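Putative cell adhesion protein (Bacteroides fragilis, PDB 4H40) is probably a fimbrillin-like pilus component that serves in cell adhesion. Local coordinates at residues B[53-59]-B[73-79]; B[94-98]-B[122-126]; B[20-26]-B[174-179]; B[117-121]-B[220-224]. Residues are numbered along the deposited sequence.

Contact 1 of 4, residues B[53-59]-B[73-79]; sequences DGSTIRL and SKAYLVR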
loop_
_atom_site.group_PDB
_atom_site.type_symbol
_atom_site.label_atom_id
_atom_site.label_comp_id
_atom_site.label_asym_id
_atom_site.label_seq_id
_atom_site.Cartn_x
_atom_site.Cartn_y
_atom_site.Cartn_z
ATOM N N ASP B 53 -6.123 8.524 -33.062
ATOM C CA ASP B 53 -6.978 9.090 -34.096
ATOM C C ASP B 53 -7.891 10.168 -33.487
ATOM O O ASP B 53 -8.505 9.925 -32.442
ATOM C CB ASP B 53 -7.800 7.956 -34.738
ATOM C CG ASP B 53 -8.514 8.327 -36.014
ATOM O OD1 ASP B 53 -9.599 8.933 -35.928
ATOM O OD2 ASP B 53 -8.025 7.950 -37.097
ATOM N N GLY B 54 -7.918 11.350 -34.111
ATOM C CA GLY B 54 -8.739 12.474 -33.673
ATOM C C GLY B 54 -8.048 13.444 -32.736
ATOM O O GLY B 54 -8.587 14.515 -32.442
ATOM N N SER B 55 -6.855 13.077 -32.245
ATOM C CA SER B 55 -6.052 13.938 -31.380
ATOM C C SER B 55 -5.413 15.040 -32.211
ATOM O O SER B 55 -5.368 14.942 -33.438
ATOM C CB SER B 55 -4.995 13.135 -30.626
ATOM O OG SER B 55 -3.949 12.686 -31.467
ATOM N N THR B 56 -4.976 16.112 -31.553
ATOM C CA THR B 56 -4.350 17.229 -32.256
ATOM C C THR B 56 -2.936 17.408 -31.768
ATOM O O THR B 56 -2.634 17.066 -30.619
ATOM C CB THR B 56 -5.143 18.548 -32.093
ATOM O OG1 THR B 56 -5.206 18.917 -30.711
ATOM C CG2 THR B 56 -6.535 18.483 -32.703
ATOM N N ILE B 57 -2.063 17.918 -32.646
ATOM C CA ILE B 57 -0.684 18.239 -32.297
ATOM C C ILE B 57 -0.434 19.680 -32.693
ATOM O O ILE B 57 -0.965 20.123 -33.703
ATOM C CB ILE B 57 0.407 17.267 -32.876
ATOM C CG1 ILE B 57 0.600 17.389 -34.375
ATOM C CG2 ILE B 57 0.208 15.813 -32.480
ATOM C CD1 ILE B 57 1.922 17.942 -34.708
ATOM N N ARG B 58 0.337 20.413 -31.892
ATOM C CA ARG B 58 0.796 21.768 -32.194
ATOM C C ARG B 58 2.281 21.745 -32.534
ATOM O O ARG B 58 3.095 21.248 -31.757
ATOM C CB ARG B 58 0.555 22.767 -31.050
ATOM C CG ARG B 58 1.287 24.112 -31.275
ATOM C CD ARG B 58 0.905 25.214 -30.315
ATOM N NE ARG B 58 -0.541 25.434 -30.285
ATOM C CZ ARG B 58 -1.206 26.259 -31.085
ATOM N NH1 ARG B 58 -0.560 26.988 -31.986
ATOM N NH2 ARG B 58 -2.521 26.372 -30.981
ATOM N N LEU B 59 2.628 22.322 -33.664
ATOM C CA LEU B 59 4.007 22.449 -34.077
ATOM C C LEU B 59 4.447 23.854 -33.675
ATOM O O LEU B 59 3.845 24.816 -34.141
ATOM C CB LEU B 59 4.076 22.199 -35.595
ATOM C CG LEU B 59 5.427 21.944 -36.246
ATOM C CD1 LEU B 59 5.994 20.609 -35.844
ATOM C CD2 LEU B 59 5.271 21.933 -37.732
ATOM N N SER B 73 3.513 28.969 -36.119
ATOM C CA SER B 73 2.779 28.110 -35.197
ATOM C C SER B 73 1.623 27.449 -35.969
ATOM O O SER B 73 0.848 28.154 -36.622
ATOM C CB SER B 73 2.289 28.906 -33.992
ATOM O OG SER B 73 2.109 28.061 -32.869
ATOM N N LYS B 74 1.558 26.096 -35.958
ATOM C CA LYS B 74 0.550 25.337 -36.716
ATOM C C LYS B 74 -0.000 24.164 -35.920
ATOM O O LYS B 74 0.750 23.496 -35.215
ATOM C CB LYS B 74 1.144 24.824 -38.053
ATOM C CG LYS B 74 0.117 24.341 -39.090
ATOM C CD LYS B 74 -0.350 25.437 -40.032
ATOM C CE LYS B 74 -1.795 25.788 -39.803
ATOM N NZ LYS B 74 -2.256 26.836 -40.745
ATOM N N ALA B 75 -1.308 23.897 -36.084
ATOM C CA ALA B 75 -2.033 22.802 -35.453
ATOM C C ALA B 75 -2.434 21.756 -36.489
ATOM O O ALA B 75 -2.762 22.107 -37.627
ATOM C CB ALA B 75 -3.259 23.337 -34.747
ATOM N N TYR B 76 -2.392 20.468 -36.107
ATOM C CA TYR B 76 -2.735 19.371 -37.022
ATOM C C TYR B 76 -3.713 18.390 -36.409
ATOM O O TYR B 76 -3.705 18.219 -35.193
ATOM C CB TYR B 76 -1.474 18.613 -37.459
ATOM C CG TYR B 76 -0.555 19.434 -38.327
ATOM C CD1 TYR B 76 0.418 20.258 -37.764
ATOM C CD2 TYR B 76 -0.637 19.372 -39.714
ATOM C CE1 TYR B 76 1.271 21.022 -38.561
ATOM C CE2 TYR B 76 0.205 20.141 -40.522
ATOM C CZ TYR B 76 1.162 20.962 -39.939
ATOM O OH TYR B 76 2.041 21.686 -40.706
ATOM N N LEU B 77 -4.557 17.753 -37.247
ATOM C CA LEU B 77 -5.501 16.727 -36.806
ATOM C C LEU B 77 -4.953 15.364 -37.223
ATOM O O LEU B 77 -4.466 15.201 -38.345
ATOM C CB LEU B 77 -6.919 16.965 -37.357
ATOM C CG LEU B 77 -7.993 15.954 -36.933
ATOM C CD1 LEU B 77 -8.389 16.125 -35.479
ATOM C CD2 LEU B 77 -9.203 16.063 -37.793
ATOM N N VAL B 78 -4.970 14.413 -36.293
ATOM C CA VAL B 78 -4.449 13.066 -36.525
ATOM C C VAL B 78 -5.576 12.169 -37.040
ATOM O O VAL B 78 -6.675 12.155 -36.472
ATOM C CB VAL B 78 -3.791 12.470 -35.237
ATOM C CG1 VAL B 78 -3.282 11.037 -35.456
ATOM C CG2 VAL B 78 -2.676 13.364 -34.700
ATOM N N ARG B 79 -5.289 11.426 -38.110
ATOM C CA ARG B 79 -6.163 10.415 -38.693
ATOM C C ARG B 79 -5.288 9.243 -39.103
ATOM O O ARG B 79 -4.413 9.382 -39.967
ATOM C CB ARG B 79 -7.026 10.927 -39.874
ATOM C CG ARG B 79 -8.136 11.928 -39.532
ATOM C CD ARG B 79 -9.221 11.420 -38.591
ATOM N NE ARG B 79 -10.024 12.541 -38.097
ATOM C CZ ARG B 79 -10.855 12.486 -37.062
ATOM N NH1 ARG B 79 -11.006 11.356 -36.380
ATOM N NH2 ARG B 79 -11.533 13.564 -36.690
#

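Contact 2 of 4, residues B[94-98]-B[122-126]; sequences VDDNG and PAKAL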
loop_
_atom_site.group_PDB
_atom_site.type_symbol
_atom_site.label_atom_id
_atom_site.label_comp_id
_atom_site.label_asym_id
_atom_site.label_seq_id
_atom_site.Cartn_x
_atom_site.Cartn_y
_atom_site.Cartn_z
ATOM N N VAL B 94 -7.660 25.274 -34.197
ATOM C CA VAL B 94 -8.081 24.825 -32.870
ATOM C C VAL B 94 -8.356 25.992 -31.924
ATOM O O VAL B 94 -7.951 27.135 -32.189
ATOM C CB VAL B 94 -7.064 23.837 -32.228
ATOM C CG1 VAL B 94 -7.033 22.500 -32.968
ATOM C CG2 VAL B 94 -5.666 24.448 -32.110
ATOM N N ASP B 95 -9.041 25.674 -30.805
ATOM C CA ASP B 95 -9.289 26.602 -29.710
ATOM C C ASP B 95 -8.038 26.581 -28.797
ATOM O O ASP B 95 -7.102 25.812 -29.058
ATOM C CB ASP B 95 -10.601 26.242 -28.954
ATOM C CG ASP B 95 -10.654 24.924 -28.172
ATOM O OD1 ASP B 95 -9.616 24.227 -28.094
ATOM O OD2 ASP B 95 -11.734 24.599 -27.623
ATOM N N ASP B 96 -8.019 27.379 -27.718
ATOM C CA ASP B 96 -6.858 27.430 -26.823
ATOM C C ASP B 96 -6.612 26.092 -26.086
ATOM O O ASP B 96 -5.498 25.856 -25.621
ATOM C CB ASP B 96 -6.977 28.605 -25.830
ATOM C CG ASP B 96 -6.742 29.985 -26.438
ATOM O OD1 ASP B 96 -6.472 30.066 -27.672
ATOM O OD2 ASP B 96 -6.789 30.983 -25.680
ATOM N N ASN B 97 -7.610 25.194 -26.056
ATOM C CA ASN B 97 -7.492 23.892 -25.403
ATOM C C ASN B 97 -7.079 22.782 -26.376
ATOM O O ASN B 97 -6.906 21.642 -25.953
ATOM C CB ASN B 97 -8.803 23.540 -24.704
ATOM C CG ASN B 97 -9.076 24.418 -23.505
ATOM O OD1 ASN B 97 -10.094 25.119 -23.444
ATOM N ND2 ASN B 97 -8.147 24.449 -22.543
ATOM N N GLY B 98 -6.917 23.122 -27.650
ATOM C CA GLY B 98 -6.508 22.191 -28.693
ATOM C C GLY B 98 -7.604 21.407 -29.386
ATOM O O GLY B 98 -7.306 20.466 -30.123
ATOM N N PRO B 122 -2.651 17.671 -26.471
ATOM C CA PRO B 122 -3.417 18.449 -27.477
ATOM C C PRO B 122 -2.732 19.741 -27.936
ATOM O O PRO B 122 -1.835 20.246 -27.253
ATOM C CB PRO B 122 -4.727 18.778 -26.740
ATOM C CG PRO B 122 -4.855 17.713 -25.700
ATOM C CD PRO B 122 -3.444 17.497 -25.236
ATOM N N ALA B 123 -3.182 20.286 -29.093
ATOM C CA ALA B 123 -2.639 21.513 -29.688
ATOM C C ALA B 123 -3.050 22.754 -28.881
ATOM O O ALA B 123 -3.641 23.696 -29.428
ATOM C CB ALA B 123 -3.084 21.639 -31.143
ATOM N N LYS B 124 -2.731 22.738 -27.567
ATOM C CA LYS B 124 -3.039 23.820 -26.630
ATOM C C LYS B 124 -2.283 25.095 -27.007
ATOM O O LYS B 124 -1.198 25.021 -27.585
ATOM C CB LYS B 124 -2.719 23.415 -25.173
ATOM C CG LYS B 124 -3.660 22.365 -24.604
ATOM C CD LYS B 124 -3.483 22.232 -23.091
ATOM C CE LYS B 124 -4.803 22.408 -22.389
ATOM N NZ LYS B 124 -4.615 22.764 -20.963
ATOM N N ALA B 125 -2.868 26.263 -26.696
ATOM C CA ALA B 125 -2.262 27.560 -26.989
ATOM C C ALA B 125 -1.106 27.870 -26.027
ATOM O O ALA B 125 -1.156 27.516 -24.843
ATOM C CB ALA B 125 -3.311 28.649 -26.912
ATOM N N LEU B 126 -0.059 28.516 -26.548
ATOM C CA LEU B 126 1.100 28.889 -25.746
ATOM C C LEU B 126 0.766 30.095 -24.895
ATOM O O LEU B 126 0.096 31.015 -25.369
ATOM C CB LEU B 126 2.336 29.179 -26.611
ATOM C CG LEU B 126 2.828 28.054 -27.510
ATOM C CD1 LEU B 126 3.669 28.595 -28.636
ATOM C CD2 LEU B 126 3.576 27.006 -26.733
#

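Contact 3 of 4, residues B[20-26]-B[174-179]; sequences AGGYYPS and LPPIIN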
loop_
_atom_site.group_PDB
_atom_site.type_symbol
_atom_site.label_atom_id
_atom_site.label_comp_id
_atom_site.label_asym_id
_atom_site.label_seq_id
_atom_site.Cartn_x
_atom_site.Cartn_y
_atom_site.Cartn_z
ATOM N N ALA B 20 4.140 12.099 -38.481
ATOM C CA ALA B 20 3.982 11.673 -37.086
ATOM C C ALA B 20 5.067 10.686 -36.645
ATOM O O ALA B 20 5.417 9.769 -37.399
ATOM C CB ALA B 20 2.608 11.043 -36.885
ATOM N N GLY B 21 5.586 10.901 -35.435
ATOM C CA GLY B 21 6.626 10.065 -34.856
ATOM C C GLY B 21 6.137 9.171 -33.741
ATOM O O GLY B 21 6.922 8.414 -33.169
ATOM N N GLY B 22 4.842 9.263 -33.443
ATOM C CA GLY B 22 4.171 8.478 -32.419
ATOM C C GLY B 22 4.356 9.007 -31.016
ATOM O O GLY B 22 4.718 10.171 -30.824
ATOM N N TYR B 23 4.059 8.166 -30.024
ATOM C CA TYR B 23 4.253 8.568 -28.645
ATOM C C TYR B 23 4.664 7.381 -27.773
ATOM O O TYR B 23 4.416 6.222 -28.116
ATOM C CB TYR B 23 3.013 9.285 -28.066
ATOM C CG TYR B 23 1.856 8.392 -27.673
ATOM C CD1 TYR B 23 0.924 7.973 -28.614
ATOM C CD2 TYR B 23 1.630 8.063 -26.346
ATOM C CE1 TYR B 23 -0.198 7.231 -28.245
ATOM C CE2 TYR B 23 0.525 7.303 -25.964
ATOM C CZ TYR B 23 -0.382 6.874 -26.920
ATOM O OH TYR B 23 -1.473 6.117 -26.540
ATOM N N TYR B 24 5.342 7.694 -26.661
ATOM C CA TYR B 24 5.700 6.721 -25.654
ATOM C C TYR B 24 4.584 6.754 -24.633
ATOM O O TYR B 24 4.348 7.812 -24.021
ATOM C CB TYR B 24 7.057 7.036 -25.019
ATOM C CG TYR B 24 8.241 6.772 -25.911
ATOM C CD1 TYR B 24 8.743 5.483 -26.070
ATOM C CD2 TYR B 24 8.902 7.818 -26.553
ATOM C CE1 TYR B 24 9.861 5.236 -26.857
ATOM C CE2 TYR B 24 10.021 7.583 -27.350
ATOM C CZ TYR B 24 10.492 6.286 -27.506
ATOM O OH TYR B 24 11.596 6.035 -28.287
ATOM N N PRO B 25 3.798 5.666 -24.508
ATOM C CA PRO B 25 2.682 5.686 -23.549
ATOM C C PRO B 25 3.159 5.620 -22.101
ATOM O O PRO B 25 4.278 5.189 -21.808
ATOM C CB PRO B 25 1.895 4.431 -23.926
ATOM C CG PRO B 25 2.926 3.515 -24.462
ATOM C CD PRO B 25 3.894 4.362 -25.194
ATOM N N SER B 26 2.292 6.017 -21.201
ATOM C CA SER B 26 2.530 5.981 -19.767
ATOM C C SER B 26 2.752 4.521 -19.284
ATOM O O SER B 26 2.037 3.625 -19.749
ATOM C CB SER B 26 1.329 6.602 -19.070
ATOM O OG SER B 26 1.528 6.580 -17.672
ATOM N N LEU B 174 8.800 14.075 -37.442
ATOM C CA LEU B 174 8.603 14.415 -36.046
ATOM C C LEU B 174 9.160 13.355 -35.145
ATOM O O LEU B 174 8.943 12.169 -35.404
ATOM C CB LEU B 174 7.120 14.636 -35.705
ATOM C CG LEU B 174 6.349 15.726 -36.435
ATOM C CD1 LEU B 174 5.091 16.014 -35.713
ATOM C CD2 LEU B 174 7.134 16.997 -36.539
ATOM N N PRO B 175 9.859 13.747 -34.055
ATOM C CA PRO B 175 10.309 12.736 -33.098
ATOM C C PRO B 175 9.122 12.237 -32.243
ATOM O O PRO B 175 8.084 12.913 -32.196
ATOM C CB PRO B 175 11.355 13.484 -32.255
ATOM C CG PRO B 175 11.397 14.909 -32.791
ATOM C CD PRO B 175 10.169 15.111 -33.577
ATOM N N PRO B 176 9.190 11.054 -31.595
ATOM C CA PRO B 176 8.062 10.653 -30.744
ATOM C C PRO B 176 7.915 11.622 -29.553
ATOM O O PRO B 176 8.867 12.321 -29.190
ATOM C CB PRO B 176 8.420 9.232 -30.304
ATOM C CG PRO B 176 9.892 9.126 -30.459
ATOM C CD PRO B 176 10.308 10.085 -31.527
ATOM N N ILE B 177 6.692 11.718 -28.995
ATOM C CA ILE B 177 6.406 12.587 -27.853
ATOM C C ILE B 177 6.081 11.697 -26.629
ATOM O O ILE B 177 5.897 10.496 -26.756
ATOM C CB ILE B 177 5.336 13.669 -28.187
ATOM C CG1 ILE B 177 3.995 13.062 -28.689
ATOM C CG2 ILE B 177 5.910 14.709 -29.172
ATOM C CD1 ILE B 177 2.910 14.106 -29.174
ATOM N N ILE B 178 6.100 12.263 -25.448
ATOM C CA ILE B 178 5.936 11.524 -24.199
ATOM C C ILE B 178 5.163 12.401 -23.233
ATOM O O ILE B 178 5.118 13.629 -23.408
ATOM C CB ILE B 178 7.356 11.103 -23.684
ATOM C CG1 ILE B 178 7.321 10.122 -22.495
ATOM C CG2 ILE B 178 8.307 12.303 -23.484
ATOM C CD1 ILE B 178 8.536 9.286 -22.345
ATOM N N ASN B 179 4.527 11.770 -22.243
ATOM C CA ASN B 179 3.674 12.397 -21.226
ATOM C C ASN B 179 4.419 13.315 -20.281
ATOM O O ASN B 179 5.467 12.955 -19.735
ATOM C CB ASN B 179 2.968 11.332 -20.405
ATOM C CG ASN B 179 1.783 10.771 -21.106
ATOM O OD1 ASN B 179 0.746 11.437 -21.240
ATOM N ND2 ASN B 179 1.952 9.573 -21.630
HETATM O O HOH W 1 5.375 12.385 -32.735
HETATM O O HOH W 2 4.405 8.720 -21.666
#

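Contact 4 of 4, residues B[117-121]-B[220-224]; sequences FRILS and DWVNG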
loop_
_atom_site.group_PDB
_atom_site.type_symbol
_atom_site.label_atom_id
_atom_site.label_comp_id
_atom_site.label_asym_id
_atom_site.label_seq_id
_atom_site.Cartn_x
_atom_site.Cartn_y
_atom_site.Cartn_z
ATOM N N PHE B 117 12.170 22.914 -33.378
ATOM C CA PHE B 117 10.733 22.724 -33.268
ATOM C C PHE B 117 10.389 21.807 -32.104
ATOM O O PHE B 117 11.117 20.862 -31.787
ATOM C CB PHE B 117 10.076 22.258 -34.599
ATOM C CG PHE B 117 10.506 20.912 -35.134
ATOM C CD1 PHE B 117 11.625 20.794 -35.945
ATOM C CD2 PHE B 117 9.778 19.760 -34.840
ATOM C CE1 PHE B 117 12.044 19.538 -36.415
ATOM C CE2 PHE B 117 10.191 18.502 -35.318
ATOM C CZ PHE B 117 11.319 18.402 -36.108
ATOM N N ARG B 118 9.282 22.143 -31.441
ATOM C CA ARG B 118 8.717 21.399 -30.319
ATOM C C ARG B 118 7.288 21.018 -30.660
ATOM O O ARG B 118 6.663 21.646 -31.527
ATOM C CB ARG B 118 8.778 22.202 -29.008
ATOM C CG ARG B 118 10.173 22.630 -28.619
ATOM C CD ARG B 118 10.286 22.868 -27.139
ATOM N NE ARG B 118 11.584 22.392 -26.679
ATOM C CZ ARG B 118 11.775 21.576 -25.653
ATOM N NH1 ARG B 118 10.755 21.178 -24.911
ATOM N NH2 ARG B 118 12.990 21.174 -25.342
ATOM N N ILE B 119 6.786 19.959 -30.012
ATOM C CA ILE B 119 5.434 19.438 -30.222
ATOM C C ILE B 119 4.714 19.385 -28.906
ATOM O O ILE B 119 5.322 19.096 -27.874
ATOM C CB ILE B 119 5.404 18.019 -30.902
ATOM C CG1 ILE B 119 6.545 17.748 -31.915
ATOM C CG2 ILE B 119 4.005 17.643 -31.434
ATOM C CD1 ILE B 119 6.516 18.540 -33.149
ATOM N N LEU B 120 3.402 19.614 -28.969
ATOM C CA LEU B 120 2.437 19.527 -27.875
ATOM C C LEU B 120 1.216 18.794 -28.380
ATOM O O LEU B 120 0.818 18.995 -29.535
ATOM C CB LEU B 120 2.028 20.919 -27.368
ATOM C CG LEU B 120 3.104 21.792 -26.785
ATOM C CD1 LEU B 120 2.762 23.218 -26.982
ATOM C CD2 LEU B 120 3.322 21.516 -25.311
ATOM N N SER B 121 0.609 17.968 -27.529
ATOM C CA SER B 121 -0.630 17.270 -27.867
ATOM C C SER B 121 -1.436 17.080 -26.589
ATOM O O SER B 121 -0.916 16.471 -25.644
ATOM C CB SER B 121 -0.373 15.945 -28.578
ATOM O OG SER B 121 -1.605 15.354 -28.951
ATOM N N ASP B 220 11.510 28.255 -18.766
ATOM C CA ASP B 220 12.159 28.335 -20.075
ATOM C C ASP B 220 12.137 26.946 -20.721
ATOM O O ASP B 220 13.136 26.231 -20.729
ATOM C CB ASP B 220 13.585 28.910 -19.922
ATOM C CG ASP B 220 14.303 29.301 -21.205
ATOM O OD1 ASP B 220 13.620 29.488 -22.246
ATOM O OD2 ASP B 220 15.539 29.486 -21.154
ATOM N N TRP B 221 10.962 26.561 -21.232
ATOM C CA TRP B 221 10.711 25.251 -21.819
ATOM C C TRP B 221 11.662 24.897 -22.976
ATOM O O TRP B 221 12.159 23.778 -23.011
ATOM C CB TRP B 221 9.254 25.149 -22.295
ATOM C CG TRP B 221 8.861 23.768 -22.723
ATOM C CD1 TRP B 221 9.106 22.599 -22.059
ATOM C CD2 TRP B 221 8.158 23.411 -23.922
ATOM N NE1 TRP B 221 8.597 21.540 -22.768
ATOM C CE2 TRP B 221 7.999 22.008 -23.911
ATOM C CE3 TRP B 221 7.603 24.147 -24.978
ATOM C CZ2 TRP B 221 7.362 21.317 -24.949
ATOM C CZ3 TRP B 221 6.946 23.464 -25.991
ATOM C CH2 TRP B 221 6.836 22.066 -25.973
ATOM N N VAL B 222 11.934 25.841 -23.887
ATOM C CA VAL B 222 12.796 25.628 -25.055
ATOM C C VAL B 222 14.277 25.280 -24.657
ATOM O O VAL B 222 14.993 24.645 -25.443
ATOM C CB VAL B 222 12.712 26.835 -26.018
ATOM C CG1 VAL B 222 13.356 28.082 -25.430
ATOM C CG2 VAL B 222 13.289 26.500 -27.387
ATOM N N ASN B 223 14.714 25.655 -23.446
ATOM C CA ASN B 223 16.078 25.354 -23.033
ATOM C C ASN B 223 16.158 24.152 -22.060
ATOM O O ASN B 223 17.237 23.870 -21.534
ATOM C CB ASN B 223 16.745 26.588 -22.462
ATOM C CG ASN B 223 17.143 27.559 -23.547
ATOM O OD1 ASN B 223 16.459 28.554 -23.796
ATOM N ND2 ASN B 223 18.234 27.267 -24.253
ATOM N N GLY B 224 15.046 23.430 -21.884
ATOM C CA GLY B 224 15.007 22.209 -21.081
ATOM C C GLY B 224 14.228 22.180 -19.774
ATOM O O GLY B 224 14.277 21.162 -19.073
#

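Contact 1 of 4, residues B[53-59]-B[73-79]
Strands 56-62 and 74-79 form an antiparallel beta hairpin within a larger mixed sheet of the fimbrillin-like fold, between strands 113-121 and 88-94; the short segment axes approach to 4.7 Å, with 154° between their directions. At the open end, Asp53 OD1 meets Arg79 NH1 at 2.8 Å in a salt bridge. Gly54 N then donates to Val78 O (2.8 Å), with a phi of 93° at which a beta-carbon would jam against the preceding carbonyl. Ser55 O takes Val78 N at 2.9 Å, while its OG turns back to Glu52. Thr56 sits in a non-hydrogen-bonded pair with Leu77, its CA 3.2 Å from Tyr76 O; its hydroxyl bonds to Gly98. Ile57 pairs with Tyr76 through two bonds, Ile57 N to Tyr76 O (3.0 Å) and Tyr76 N to Ile57 O (2.8 Å); Ile57 and Leu59 pack on Tyr76 across the hairpin and also touch Leu174. Arg58, opposite Ala75, sends NE to Lys124 O and NH1 to Ser73. Leu59 closes the register with Lys74: Leu59 N reaches Lys74 O at 2.7 Å, Lys74 N reaches Leu59 O at 3.2 Å, and Leu59 CD2 lies 4.2 Å from Tyr76 CE1.

Contact 2 of 4, residues B[94-98]-B[122-126]
One direct hydrogen bond joins these loops, Ala125 N to Asp96 O at 2.9 Å and nearly straight. Two CA-H...O contacts flank it: Lys124 CA lies 3.3 Å from the same Asp96 O, and Gly98 CA lies 3.3 Å from Ala123 O. Apolar packing is slight, with Val94 CG2 3.9 Å from Ala123 CB. In van der Waals contact, Asn97 O lies 3.7 Å from Pro122 CB. Gly98 faces the other loop so closely that a beta-carbon would clash with Ala123 N and Pro122 CB. Within the loops, Gly98 N bonds to Asp95 O at 3.0 Å, and Lys124 N to Pro122 O at 2.7 Å around Ala123; the peptide before Pro122 is cis. Lys124 NZ forms a salt bridge with Glu138; Asp95 OD1 accepts from Ala99 N and, weakly, from Asn97 N. What meets here is a type I beta turn, Asp95 to Gly98, linking strands 88-94 and 100-102, and an inverse gamma turn centred on Ala123, just beyond strand 113-121.

Contact 3 of 4, residues B[20-26]-B[174-179]
Tyr23 pairs in parallel with Ile177, joining the short, weakly bonded strand 23-24 to the second segment through two backbone bonds, Ile177 N to Gly22 O (3.1 Å) and Tyr24 N to Ile177 O (2.9 Å). Tyr23 CB lies 4.0 Å from Ile177 CG1, and the p rotamer (chi1 77°) goes with a ring that leads away, its hydroxyl bonded to Glu52. Tyr24, in the m rotamer, instead lies along the second segment: Tyr24 CE2 comes 3.5 Å from Pro176 CG. Tyr24 CB is 3.8 Å from Ile178 CD1, at the end of an extended (t, t) side chain. Gly21 presses its CA to 3.2 Å from Leu174 O, where a beta-carbon would clash. Two waters fill the gaps: one links Gly21 N, Gly22 O and Pro175 O, and the other links Tyr24 O with Asn179 N and ND2. Leu174 and Ile177 pack on strand 113-121, and Leu174 also touches strand 56-62. Strand 23-24 runs parallel to the start of strand 177-190, which pairs antiparallel with strand 141-142.

Contact 4 of 4, residues B[117-121]-B[220-224]
Arg118 overlaps the face of the Trp221 indole, its CD over the six-membered ring and its steeply tilted guanidinium reaching over the five-membered ring with NH1. CD stands 3.6 Å from the centroid of the six-membered ring, a CH-pi contact 10° off the normal, and CZ stands 4.3 Å from the centroid of the five-membered ring, a cation-pi contact 13° off the normal. Arg118 NH1 comes to 3.0 Å from Trp221 CE2. One face of the guanidinium lies against the loop backbone at Trp221 O and Val222 CA, the latter 3.8 Å from Arg118 NE. The charge has a second partner in Asp145, which forms a salt bridge with NH2. In the fold, strand 113-121 of the mixed sheet thus meets the single-turn 3-10 segment 221-223, in the long connection between strands 197-207 and 230-231; Gly224 N to Trp221 O (3.1 Å) closes that turn. Trp221 itself also meets the ring of Phe131 and touches Ala142. Its CH2 lies 3.6 Å from Leu120 CD2 and, at the ring edge, 3.8 Å from Ile119 O.

How the contacts relate
Contacts 1, 3 and 4 all reach the same mixed sheet, and strands 56-62 and 113-121 are neighbours in it. Contact 1 closes before contacts 2 and 4 open, while contact 3, from 20-26 to 174-179, spans contacts 1 and 2 and crosses contact 4; contacts 2 and 4 also cross. Contacts 1 and 2, centres about 10 Å apart, are tied by Thr56 and Arg58 to the loops. Contacts 1 and 4 share probable backbone and side-chain bonds (Arg58 to Leu120, Thr56 to Ser121), although their centres are about 16 Å apart. Leu174 bridges contact 3 to both contacts 1 and 4. Contacts 2 and 3, about 18 Å between centres, do not touch. Chain parts far apart in sequence are thereby gathered around one fimbrillin-like sheet.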